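Local atomic coordinates of cupin type-2 domain-containing protein (Streptococcus pyogenes, PDB entry 1YHF), a protein that is of unknown function but adopts the small beta-barrel fold of the cupin superfamily, whose members often bind a metal or small ligand within the barrel. Residues A[56-61]-A[108-113]. Residues are numbered along the deposited sequence; the frame is centred on the assembly and turned at random.
Sequences HSSPGD and LVVVKP
In this cupin beta-barrel, the loop that leaves strand 52-56 of one sheet crosses to the other and enters it at Asp61, pairing with the end of strand 104-111. Asp61 and Val111 form an antiparallel hydrogen-bonded pair with unequal bonds. Val111 N donates to Asp61 O at 2.7 Å, nearly along the C=O axis, whereas Asp61 N reaches Val111 O at 2.9 Å from above the carbonyl plane, with an N-H...O angle of only 132°. Both side chains lie on the same face of the sheet, and the Asp61 carboxylate turns to Ala92, whose backbone N bonds OD1.

Gly60 suits the turn because its CA sits 3.0 Å from Val111 O, where a CB would clash with that oxygen and with Lys112 CG. Ser58 shapes the approach: its OG, anti to the backbone N (chi1 171°), accepts a nearly straight bond from Gly60 N, an ST turn, and also touches Val110 CG1 at 3.4 Å. The beta-branched valine suits a strand, and with CG1 anti to its backbone N it turns that methyl to the hydroxyl.

The Lys112 chain runs outward along the loop: from CB, its CG passes 3.7 Å from Gly60 N, and CD then lies alongside the Pro59 ring, 4.1 Å from CG of that proline. A bend at chi3 (-91°) carries CE and NZ away from the loop, and NZ makes a weak hydrogen bond to Arg37 O. Beyond the strand end, the rings of Pro59 and Pro113 are in loose apolar contact, and Pro113 CD rests 3.4 Å from Pro59 O.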
loop_
_atom_site.group_PDB
_atom_site.type_symbol
_atom_site.label_atom_id
_atom_site.label_comp_id
_atom_site.label_asym_id
_atom_site.label_seq_id
_atom_site.Cartn_x
_atom_site.Cartn_y
_atom_site.Cartn_z
ATOM N N HIS A 56 8.632 -9.139 -5.252
ATOM C CA HIS A 56 8.016 -9.279 -6.573
ATOM C C HIS A 56 8.175 -7.997 -7.394
ATOM O O HIS A 56 8.618 -6.971 -6.883
ATOM C CB HIS A 56 6.546 -9.697 -6.476
ATOM C CG HIS A 56 5.651 -8.623 -5.954
ATOM N ND1 HIS A 56 5.684 -8.206 -4.641
ATOM C CD2 HIS A 56 4.723 -7.854 -6.573
ATOM C CE1 HIS A 56 4.801 -7.236 -4.465
ATOM N NE2 HIS A 56 4.205 -7.002 -5.623
ATOM N N SER A 57 7.831 -8.089 -8.674
ATOM C CA SER A 57 7.855 -6.953 -9.585
ATOM C C SER A 57 6.450 -6.661 -10.098
ATOM O O SER A 57 5.683 -7.592 -10.357
ATOM C CB SER A 57 8.761 -7.262 -10.782
ATOM O OG SER A 57 10.081 -7.534 -10.349
ATOM N N SER A 58 6.132 -5.375 -10.257
ATOM C CA SER A 58 4.909 -4.931 -10.927
ATOM C C SER A 58 5.232 -4.321 -12.295
ATOM O O SER A 58 6.332 -3.795 -12.501
ATOM C CB SER A 58 4.166 -3.904 -10.058
ATOM O OG SER A 58 3.097 -3.305 -10.764
ATOM N N PRO A 59 4.292 -4.408 -13.252
ATOM C CA PRO A 59 4.464 -3.645 -14.495
ATOM C C PRO A 59 4.164 -2.135 -14.361
ATOM O O PRO A 59 4.404 -1.374 -15.295
ATOM C CB PRO A 59 3.450 -4.293 -15.445
ATOM C CG PRO A 59 2.388 -4.817 -14.558
ATOM C CD PRO A 59 3.080 -5.249 -13.284
ATOM N N GLY A 60 3.628 -1.715 -13.217
ATOM C CA GLY A 60 3.367 -0.293 -12.972
ATOM C C GLY A 60 4.305 0.320 -11.939
ATOM O O GLY A 60 5.033 -0.406 -11.250
ATOM N N ASP A 61 4.312 1.657 -11.858
ATOM C CA ASP A 61 5.026 2.347 -10.786
ATOM C C ASP A 61 4.108 2.272 -9.546
ATOM O O ASP A 61 2.899 2.503 -9.636
ATOM C CB ASP A 61 5.322 3.817 -11.143
ATOM C CG ASP A 61 6.459 3.988 -12.166
ATOM O OD1 ASP A 61 7.353 3.118 -12.263
ATOM O OD2 ASP A 61 6.473 5.030 -12.863
ATOM N N LEU A 108 -1.235 2.393 -1.001
ATOM C CA LEU A 108 -0.484 1.879 -2.126
ATOM C C LEU A 108 -1.222 2.200 -3.426
ATOM O O LEU A 108 -2.349 1.764 -3.638
ATOM C CB LEU A 108 -0.260 0.362 -1.953
ATOM C CG LEU A 108 0.401 -0.343 -3.146
ATOM C CD1 LEU A 108 1.869 0.080 -3.257
ATOM C CD2 LEU A 108 0.272 -1.884 -3.051
ATOM N N VAL A 109 -0.587 2.990 -4.291
ATOM C CA VAL A 109 -1.180 3.377 -5.546
ATOM C C VAL A 109 -0.269 2.814 -6.655
ATOM O O VAL A 109 0.894 3.196 -6.780
ATOM C CB VAL A 109 -1.349 4.916 -5.660
ATOM C CG1 VAL A 109 -1.907 5.285 -7.018
ATOM C CG2 VAL A 109 -2.274 5.445 -4.536
ATOM N N VAL A 110 -0.799 1.869 -7.422
ATOM C CA VAL A 110 -0.008 1.237 -8.474
ATOM C C VAL A 110 -0.514 1.631 -9.851
ATOM O O VAL A 110 -1.608 1.192 -10.292
ATOM C CB VAL A 110 0.038 -0.324 -8.339
ATOM C CG1 VAL A 110 0.972 -0.945 -9.423
ATOM C CG2 VAL A 110 0.455 -0.749 -6.928
ATOM N N VAL A 111 0.316 2.410 -10.555
ATOM C CA VAL A 111 -0.079 2.977 -11.816
ATOM C C VAL A 111 0.565 2.179 -12.953
ATOM O O VAL A 111 1.786 2.198 -13.133
ATOM C CB VAL A 111 0.208 4.501 -11.887
ATOM C CG1 VAL A 111 -0.319 5.067 -13.212
ATOM C CG2 VAL A 111 -0.469 5.238 -10.669
ATOM N N LYS A 112 -0.277 1.458 -13.679
ATOM C CA LYS A 112 0.186 0.517 -14.718
ATOM C C LYS A 112 -0.041 1.076 -16.117
ATOM O O LYS A 112 -0.798 2.034 -16.273
ATOM C CB LYS A 112 -0.526 -0.836 -14.550
ATOM C CG LYS A 112 -0.020 -1.608 -13.342
ATOM C CD LYS A 112 -0.880 -2.837 -13.016
ATOM C CE LYS A 112 -1.975 -2.471 -12.026
ATOM N NZ LYS A 112 -2.958 -3.579 -11.811
ATOM N N PRO A 113 0.626 0.488 -17.139
ATOM C CA PRO A 113 0.424 0.918 -18.523
ATOM C C PRO A 113 -1.054 0.966 -18.886
ATOM O O PRO A 113 -1.824 0.065 -18.518
ATOM C CB PRO A 113 1.119 -0.177 -19.349
ATOM C CG PRO A 113 2.173 -0.699 -18.460
ATOM C CD PRO A 113 1.613 -0.605 -17.047
#